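Local coordinates for putative carbohydrate-active enzyme (Uncultured organism, PDB 5WH8), which probably hydrolyses O-glycosidic bonds in cellulose-type polysaccharides, this chain being the family 5 glycoside hydrolase (TIM-barrel) part of a longer multi-modular protein, at residues T47-T52 / G291-V296; T240-A243 / V249-D252; V269-A274 / E278-L283. All coordinates share one frame; numbering follows the deposited sequence.

Interaction 1: T47-T52 / G291-V296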
loop_
_atom_site.group_PDB
_atom_site.type_symbol
_atom_site.label_atom_id
_atom_site.label_comp_id
_atom_site.label_asym_id
_atom_site.label_seq_id
_atom_site.Cartn_x
_atom_site.Cartn_y
_atom_site.Cartn_z
ATOM N N THR A 47 -15.542 -5.450 -2.843
ATOM C CA THR A 47 -16.385 -6.584 -2.456
ATOM C C THR A 47 -15.676 -7.912 -2.695
ATOM O O THR A 47 -14.596 -7.966 -3.313
ATOM C CB THR A 47 -17.698 -6.615 -3.261
ATOM O OG1 THR A 47 -17.395 -6.865 -4.636
ATOM C CG2 THR A 47 -18.448 -5.321 -3.150
ATOM N N GLU A 48 -16.285 -9.001 -2.236
ATOM C CA GLU A 48 -15.691 -10.287 -2.519
ATOM C C GLU A 48 -15.601 -10.488 -4.024
ATOM O O GLU A 48 -14.581 -10.962 -4.532
ATOM C CB GLU A 48 -16.479 -11.422 -1.860
ATOM C CG GLU A 48 -15.753 -12.751 -2.046
ATOM C CD GLU A 48 -16.285 -13.888 -1.189
ATOM O OE1 GLU A 48 -17.119 -13.638 -0.292
ATOM O OE2 GLU A 48 -15.849 -15.038 -1.424
ATOM N N ALA A 49 -16.643 -10.112 -4.755
ATOM C CA ALA A 49 -16.626 -10.283 -6.201
ATOM C C ALA A 49 -15.543 -9.460 -6.893
ATOM O O ALA A 49 -14.884 -9.949 -7.807
ATOM C CB ALA A 49 -17.988 -9.942 -6.786
ATOM N N SER A 50 -15.363 -8.204 -6.497
ATOM C CA SER A 50 -14.420 -7.353 -7.207
ATOM C C SER A 50 -13.001 -7.787 -6.896
ATOM O O SER A 50 -12.155 -7.851 -7.792
ATOM C CB SER A 50 -14.630 -5.871 -6.863
ATOM O OG SER A 50 -14.237 -5.547 -5.538
ATOM N N LEU A 51 -12.716 -8.099 -5.634
ATOM C CA LEU A 51 -11.375 -8.564 -5.311
ATOM C C LEU A 51 -11.081 -9.946 -5.918
ATOM O O LEU A 51 -9.960 -10.219 -6.315
ATOM C CB LEU A 51 -11.173 -8.597 -3.799
ATOM C CG LEU A 51 -10.693 -7.297 -3.137
ATOM C CD1 LEU A 51 -9.274 -7.026 -3.516
ATOM C CD2 LEU A 51 -11.562 -6.119 -3.479
ATOM N N THR A 52 -12.094 -10.801 -6.053
ATOM C CA THR A 52 -11.905 -12.074 -6.745
ATOM C C THR A 52 -11.479 -11.830 -8.207
ATOM O O THR A 52 -10.568 -12.491 -8.702
ATOM C CB THR A 52 -13.193 -12.964 -6.676
ATOM O OG1 THR A 52 -13.422 -13.379 -5.337
ATOM C CG2 THR A 52 -13.033 -14.215 -7.510
ATOM N N GLY A 291 -20.897 -4.135 -12.510
ATOM C CA GLY A 291 -20.163 -5.211 -11.875
ATOM C C GLY A 291 -19.103 -5.823 -12.769
ATOM O O GLY A 291 -18.635 -6.921 -12.506
ATOM N N ASP A 292 -18.753 -5.126 -13.844
ATOM C CA ASP A 292 -17.766 -5.639 -14.795
ATOM C C ASP A 292 -16.380 -5.127 -14.410
ATOM O O ASP A 292 -15.934 -4.069 -14.846
ATOM C CB ASP A 292 -18.124 -5.224 -16.231
ATOM C CG ASP A 292 -17.280 -5.930 -17.271
ATOM O OD1 ASP A 292 -16.255 -6.530 -16.905
ATOM O OD2 ASP A 292 -17.631 -5.887 -18.485
ATOM N N TRP A 293 -15.718 -5.904 -13.571
ATOM C CA TRP A 293 -14.479 -5.481 -12.945
ATOM C C TRP A 293 -13.283 -5.552 -13.882
ATOM O O TRP A 293 -12.167 -5.229 -13.472
ATOM C CB TRP A 293 -14.248 -6.340 -11.695
ATOM C CG TRP A 293 -15.439 -6.315 -10.792
ATOM C CD1 TRP A 293 -16.245 -7.379 -10.440
ATOM C CD2 TRP A 293 -15.977 -5.167 -10.139
ATOM N NE1 TRP A 293 -17.249 -6.943 -9.605
ATOM C CE2 TRP A 293 -17.110 -5.593 -9.405
ATOM C CE3 TRP A 293 -15.623 -3.819 -10.105
ATOM C CZ2 TRP A 293 -17.893 -4.703 -8.661
ATOM C CZ3 TRP A 293 -16.398 -2.930 -9.345
ATOM C CH2 TRP A 293 -17.519 -3.387 -8.635
ATOM N N ASN A 294 -13.512 -5.923 -15.141
ATOM C CA ASN A 294 -12.467 -5.932 -16.154
ATOM C C ASN A 294 -12.704 -4.864 -17.238
ATOM O O ASN A 294 -11.985 -4.804 -18.242
ATOM C CB ASN A 294 -12.353 -7.327 -16.772
ATOM C CG ASN A 294 -11.780 -8.341 -15.794
ATOM O OD1 ASN A 294 -10.612 -8.275 -15.451
ATOM N ND2 ASN A 294 -12.601 -9.272 -15.340
ATOM N N MET A 295 -13.701 -4.013 -17.028
ATOM C CA MET A 295 -13.973 -2.894 -17.942
ATOM C C MET A 295 -13.014 -1.740 -17.648
ATOM O O MET A 295 -13.380 -0.748 -17.005
ATOM C CB MET A 295 -15.416 -2.432 -17.817
ATOM C CG MET A 295 -15.832 -1.454 -18.906
ATOM S SD MET A 295 -15.855 -2.158 -20.579
ATOM C CE MET A 295 -17.476 -2.943 -20.562
ATOM N N VAL A 296 -11.778 -1.909 -18.111
ATOM C CA VAL A 296 -10.668 -1.026 -17.748
ATOM C C VAL A 296 -10.608 0.242 -18.595
ATOM O O VAL A 296 -11.008 0.259 -19.763
ATOM C CB VAL A 296 -9.310 -1.739 -17.864
ATOM C CG1 VAL A 296 -9.167 -2.788 -16.757
ATOM C CG2 VAL A 296 -9.118 -2.376 -19.218
#
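A CH-pi contact between S50 and the indole of W293 joins the first turn of helix 48-56, closed at its start by a capping box, to the type I beta turn D292-M295. S50 CA lies 3.6 Å from the centroid of the five-membered ring of W293 and only 7° off its normal, so the helix backbone itself sits over the face. S50 CB covers the centre of the indole on that same side, 3.6 Å from W293 CE2. The first torsion of W293 (chi1 -53°) sets CG beside the backbone N, which carries the ring out of the turn toward the helix. On the opposite face stands G291 O, 3.1 Å above the plane near the rim, so the two faces meet different groups. A49 adds a lighter touch, its O 3.9 Å from W293 CD1.

The capping box explains why S50 offers carbon rather than oxygen to the ring. T47 OG1 accepts from S50 N at 3.1 Å, and S50 OG in return accepts from T47 N at 3.0 Å, nearly straight at 170°. S50 OG also bonds C45 O, giving it two partners in its own part of the chain.

The turn is tied to its surroundings by W293 O, bonded to W58 NE1, and by N294, whose amide reaches D57 and K304. F273 of strand 268-273 touches both S50 and W293, while L51 packs on helix 83-100; the contact therefore bridges helix 48-56 and the connection between helices 287-290 and 298-307, beside the last barrel strand.

Interaction 2: T240-A243 / V249-D252. With EDO (1,2-ethanediol), chain L.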
loop_
_atom_site.group_PDB
_atom_site.type_symbol
_atom_site.label_atom_id
_atom_site.label_comp_id
_atom_site.label_asym_id
_atom_site.label_seq_id
_atom_site.Cartn_x
_atom_site.Cartn_y
_atom_site.Cartn_z
ATOM N N THR A 240 -0.122 6.931 -13.106
ATOM C CA THR A 240 0.328 7.108 -14.479
ATOM C C THR A 240 0.097 8.537 -14.971
ATOM O O THR A 240 0.398 8.864 -16.110
ATOM C CB THR A 240 -0.423 6.146 -15.405
ATOM O OG1 THR A 240 -1.827 6.408 -15.256
ATOM C CG2 THR A 240 -0.135 4.704 -15.058
ATOM N N THR A 241 -0.498 9.350 -14.113
ATOM C CA THR A 241 -0.873 10.729 -14.404
ATOM C C THR A 241 0.050 11.695 -13.657
ATOM O O THR A 241 0.977 11.278 -12.945
ATOM C CB THR A 241 -2.323 10.973 -13.962
ATOM O OG1 THR A 241 -2.406 10.664 -12.563
ATOM C CG2 THR A 241 -3.291 10.111 -14.732
ATOM N N GLN A 242 -0.201 12.995 -13.801
ATOM C CA GLN A 242 0.297 13.951 -12.833
ATOM C C GLN A 242 -0.297 13.663 -11.436
ATOM O O GLN A 242 -1.293 12.930 -11.284
ATOM C CB GLN A 242 -0.032 15.381 -13.277
ATOM C CG GLN A 242 0.657 15.779 -14.583
ATOM C CD GLN A 242 0.416 17.217 -14.947
ATOM O OE1 GLN A 242 -0.178 17.520 -16.003
ATOM N NE2 GLN A 242 0.871 18.118 -14.112
ATOM N N ALA A 243 0.317 14.254 -10.417
ATOM C CA ALA A 243 -0.030 13.947 -9.035
ATOM C C ALA A 243 -1.483 14.215 -8.599
ATOM O O ALA A 243 -1.929 13.668 -7.594
ATOM C CB ALA A 243 0.924 14.693 -8.112
ATOM N N VAL A 249 -2.035 10.840 -19.560
ATOM C CA VAL A 249 -1.321 9.655 -19.039
ATOM C C VAL A 249 0.079 9.677 -19.643
ATOM O O VAL A 249 0.287 10.116 -20.781
ATOM C CB VAL A 249 -2.033 8.318 -19.359
ATOM C CG1 VAL A 249 -3.302 8.171 -18.498
ATOM C CG2 VAL A 249 -2.355 8.212 -20.836
ATOM N N TYR A 250 1.037 9.249 -18.836
ATOM C CA TYR A 250 2.464 9.338 -19.142
ATOM C C TYR A 250 3.124 7.963 -19.047
ATOM O O TYR A 250 3.882 7.672 -18.136
ATOM C CB TYR A 250 3.120 10.327 -18.185
ATOM C CG TYR A 250 2.607 11.746 -18.308
ATOM C CD1 TYR A 250 1.400 12.137 -17.738
ATOM C CD2 TYR A 250 3.340 12.706 -18.984
ATOM C CE1 TYR A 250 0.945 13.441 -17.847
ATOM C CE2 TYR A 250 2.879 14.010 -19.096
ATOM C CZ TYR A 250 1.682 14.365 -18.536
ATOM O OH TYR A 250 1.232 15.681 -18.636
ATOM N N PHE A 251 2.840 7.123 -20.021
ATOM C CA PHE A 251 3.265 5.732 -19.967
ATOM C C PHE A 251 4.759 5.537 -20.251
ATOM O O PHE A 251 5.353 4.572 -19.748
ATOM C CB PHE A 251 2.440 4.904 -20.961
ATOM C CG PHE A 251 0.974 4.804 -20.620
ATOM C CD1 PHE A 251 0.528 4.744 -19.312
ATOM C CD2 PHE A 251 0.037 4.745 -21.636
ATOM C CE1 PHE A 251 -0.825 4.636 -19.020
ATOM C CE2 PHE A 251 -1.328 4.641 -21.352
ATOM C CZ PHE A 251 -1.758 4.594 -20.040
ATOM N N ASP A 252 5.364 6.406 -21.063
ATOM C CA ASP A 252 6.810 6.273 -21.319
ATOM C C ASP A 252 7.603 6.504 -20.021
ATOM O O ASP A 252 8.517 5.730 -19.687
ATOM C CB ASP A 252 7.269 7.247 -22.410
ATOM C CG ASP A 252 6.743 6.879 -23.793
ATOM O OD1 ASP A 252 6.713 5.679 -24.134
ATOM O OD2 ASP A 252 6.370 7.802 -24.545
HETATM C C1 EDO L . -3.726 10.491 -5.009
HETATM O O1 EDO L . -3.919 11.243 -6.223
HETATM C C2 EDO L . -4.231 11.346 -3.858
HETATM O O2 EDO L . -3.373 11.149 -2.709
HETATM O O HOH W 1 -1.540 16.307 -18.474
#
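T240 O and Y250 N form the tight centre of this contact, a 2.8 Å hydrogen bond. The donor lies almost on the extension of the carbonyl bond (C=O...N 172°), and V249 CA brings a C-H to the same T240 O at 3.5 Å. Next to it, T240 CB rests 3.9 Å from F251 CE1, and the T240 and V249 side chains lie alongside each other, pointing the same way. That inner side is backed by helix 298-307: T240 OG1 is hydrogen-bonded to S299, and the F251 ring stacks with Y302.

The outer side is looser. The first torsion of Q242 (chi1 -64°) sets CG beside its backbone N and 4.0 Å from Y250 CE1, and the extended chain beyond carries OE1 on toward the tyrosine hydroxyl. The amide plane stands at 90° to the tyrosine ring. Q242 OE1 and Y250 OH are 3.5 Å apart and meet through a water, which donates to Q242 OE1 at 3.1 Å and lies 2.8 Å from Y250 OH.

Y250 occupies the N-cap position of helix 251-263, so the central bond ties the residue just before that helix to the loop leaving strand 233-239. The chemistry implies a division of labour: a main-chain bond, which needs no particular side chain, holds the two segments together at the centre, whereas the polar ends of Q242 and Y250 are joined indirectly, through solvent.

Interaction 3: V269-A274 / E278-L283; sequences VNWSFA and ESSAAL. With EDO (1,2-ethanediol), chain M.
S272 and A274 receive the loop 278-283 through their main-chain carbonyls. A282 N donates to S272 O at 2.9 Å, directly along the carbonyl bond, and L283 N donates to A274 O at 3.2 Å. A weak third bond runs from S272 N to S280 O. The cis peptide before S272 puts W271 O and the N-H of S272 on the same side, both toward S280 O; W271 O comes 3.1 Å from S280 O, a close approach of two acceptors, not a bond. At the far end L283 CD1 lies over one face of the F273 ring, 4.0 Å from its centroid and 19° off the normal.

W271, with CG anti to its N (chi1 -173°), presents its indole edge to S280 OG, 3.7 Å from W271 CD1. W271 NE1 donates at 3.1 Å to O1 of an ethanediol whose O2 donates to E278 OE1 at 2.8 Å.

Two waters fill in the next layer: one donates to N270 OD1 and S280 O, the other joins S272 OG, S280 OG and E278 OE2. From outside the two segments, H37 NE2 bonds to E278 OE2, G245 O to S280 OG, and W58 meets F273 edge-to-face.

A tryptophan followed by a cis peptide where the eighth barrel strand turns its corner is a familiar feature of the family 5 active-site cleft; the diol, probably from crystallisation, is consistent with a sugar-binding pocket.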
loop_
_atom_site.group_PDB
_atom_site.type_symbol
_atom_site.label_atom_id
_atom_site.label_comp_id
_atom_site.label_asym_id
_atom_site.label_seq_id
_atom_site.Cartn_x
_atom_site.Cartn_y
_atom_site.Cartn_z
ATOM N N VAL A 269 2.190 -0.553 -5.975
ATOM C CA VAL A 269 0.743 -0.553 -5.819
ATOM C C VAL A 269 0.187 0.665 -6.581
ATOM O O VAL A 269 0.537 1.793 -6.278
ATOM C CB VAL A 269 0.340 -0.478 -4.344
ATOM C CG1 VAL A 269 -1.162 -0.526 -4.188
ATOM C CG2 VAL A 269 1.001 -1.620 -3.532
ATOM N N ASN A 270 -0.674 0.423 -7.560
ATOM C CA ASN A 270 -1.213 1.487 -8.426
ATOM C C ASN A 270 -2.473 2.159 -7.872
ATOM O O ASN A 270 -3.413 1.475 -7.421
ATOM C CB ASN A 270 -1.527 0.909 -9.832
ATOM C CG ASN A 270 -2.134 1.924 -10.777
ATOM O OD1 ASN A 270 -3.285 1.800 -11.174
ATOM N ND2 ASN A 270 -1.355 2.931 -11.157
ATOM N N TRP A 271 -2.504 3.485 -7.960
ATOM C CA TRP A 271 -3.695 4.304 -7.690
ATOM C C TRP A 271 -4.507 4.529 -8.980
ATOM O O TRP A 271 -3.958 5.134 -9.907
ATOM C CB TRP A 271 -3.265 5.657 -7.129
ATOM C CG TRP A 271 -4.415 6.513 -6.673
ATOM C CD1 TRP A 271 -5.092 7.412 -7.422
ATOM C CD2 TRP A 271 -4.987 6.555 -5.361
ATOM N NE1 TRP A 271 -6.067 8.016 -6.661
ATOM C CE2 TRP A 271 -6.029 7.493 -5.397
ATOM C CE3 TRP A 271 -4.734 5.871 -4.164
ATOM C CZ2 TRP A 271 -6.822 7.769 -4.281
ATOM C CZ3 TRP A 271 -5.514 6.148 -3.065
ATOM C CH2 TRP A 271 -6.534 7.097 -3.128
ATOM N N SER A 272 -5.781 4.111 -9.089
ATOM C CA SER A 272 -6.573 3.437 -8.040
ATOM C C SER A 272 -7.555 2.498 -8.720
ATOM O O SER A 272 -7.888 2.684 -9.904
ATOM C CB SER A 272 -7.357 4.431 -7.170
ATOM O OG SER A 272 -8.421 4.968 -7.923
ATOM N N PHE A 273 -8.034 1.519 -7.961
ATOM C CA PHE A 273 -9.140 0.664 -8.387
ATOM C C PHE A 273 -10.456 1.313 -8.004
ATOM O O PHE A 273 -10.939 1.157 -6.871
ATOM C CB PHE A 273 -9.034 -0.721 -7.752
ATOM C CG PHE A 273 -10.012 -1.721 -8.322
ATOM C CD1 PHE A 273 -9.834 -2.254 -9.584
ATOM C CD2 PHE A 273 -11.108 -2.121 -7.584
ATOM C CE1 PHE A 273 -10.747 -3.193 -10.098
ATOM C CE2 PHE A 273 -12.004 -3.056 -8.082
ATOM C CZ PHE A 273 -11.825 -3.590 -9.335
ATOM N N ALA A 274 -11.012 2.070 -8.946
ATOM C CA ALA A 274 -12.219 2.852 -8.749
ATOM C C ALA A 274 -12.707 3.241 -10.141
ATOM O O ALA A 274 -11.925 3.162 -11.100
ATOM C CB ALA A 274 -11.940 4.084 -7.902
ATOM N N GLU A 278 -11.757 10.092 -13.715
ATOM C CA GLU A 278 -10.454 10.761 -13.788
ATOM C C GLU A 278 -9.467 9.744 -14.363
ATOM O O GLU A 278 -9.641 8.529 -14.176
ATOM C CB GLU A 278 -9.972 11.259 -12.411
ATOM C CG GLU A 278 -9.844 10.150 -11.354
ATOM C CD GLU A 278 -9.606 10.672 -9.942
ATOM O OE1 GLU A 278 -9.762 11.887 -9.707
ATOM O OE2 GLU A 278 -9.275 9.855 -9.056
ATOM N N SER A 279 -8.430 10.209 -15.053
ATOM C CA SER A 279 -7.645 9.300 -15.871
ATOM C C SER A 279 -6.799 8.299 -15.074
ATOM O O SER A 279 -6.415 7.265 -15.647
ATOM C CB SER A 279 -6.738 10.082 -16.815
ATOM O OG SER A 279 -5.963 11.001 -16.106
ATOM N N SER A 280 -6.521 8.552 -13.788
ATOM C CA SER A 280 -5.764 7.573 -12.980
ATOM C C SER A 280 -6.647 6.402 -12.520
ATOM O O SER A 280 -6.139 5.336 -12.133
ATOM C CB SER A 280 -5.121 8.243 -11.755
ATOM O OG SER A 280 -6.071 8.667 -10.804
ATOM N N ALA A 281 -7.967 6.580 -12.584
ATOM C CA ALA A 281 -8.897 5.508 -12.199
ATOM C C ALA A 281 -8.774 4.358 -13.191
ATOM O O ALA A 281 -8.793 4.586 -14.409
ATOM C CB ALA A 281 -10.337 6.036 -12.150
ATOM N N ALA A 282 -8.649 3.121 -12.680
ATOM C CA ALA A 282 -8.355 1.951 -13.519
ATOM C C ALA A 282 -9.599 1.351 -14.203
ATOM O O ALA A 282 -9.463 0.568 -15.145
ATOM C CB ALA A 282 -7.651 0.886 -12.669
ATOM N N LEU A 283 -10.796 1.745 -13.742
ATOM C CA LEU A 283 -12.069 1.289 -14.334
ATOM C C LEU A 283 -12.765 2.438 -15.062
ATOM O O LEU A 283 -12.695 3.607 -14.632
ATOM C CB LEU A 283 -13.012 0.754 -13.254
ATOM C CG LEU A 283 -12.522 -0.459 -12.444
ATOM C CD1 LEU A 283 -13.388 -0.676 -11.216
ATOM C CD2 LEU A 283 -12.519 -1.683 -13.330
HETATM C C1 EDO M . -7.464 11.464 -6.402
HETATM O O1 EDO M . -7.527 10.600 -7.550
HETATM C C2 EDO M . -8.515 12.587 -6.401
HETATM O O2 EDO M . -9.799 12.153 -6.890
HETATM O O HOH W 2 -4.790 3.185 -13.092
HETATM O O HOH W 3 -8.093 7.351 -9.368
#

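Interactions 2 and 3 lie in the loops after TIM-barrel strands seven and eight, and interaction 1 joins the chain after strand eight to the helix following strand one. Along the chain, 2 and 3 come in series, with helix 251-263 leading from one to strand 268-273 of the other, and both fall among the 238 residues between the segments of interaction 1. Interaction 3 is the middle member, its centre about 13 Å from interaction 1's and about 12 Å from interaction 2's, and it touches both: W293 CE3 packs 3.9 Å from F273 CZ, and T241 packs against S279 and S280. Interactions 1 and 2, with centres about 24 Å apart, do not meet.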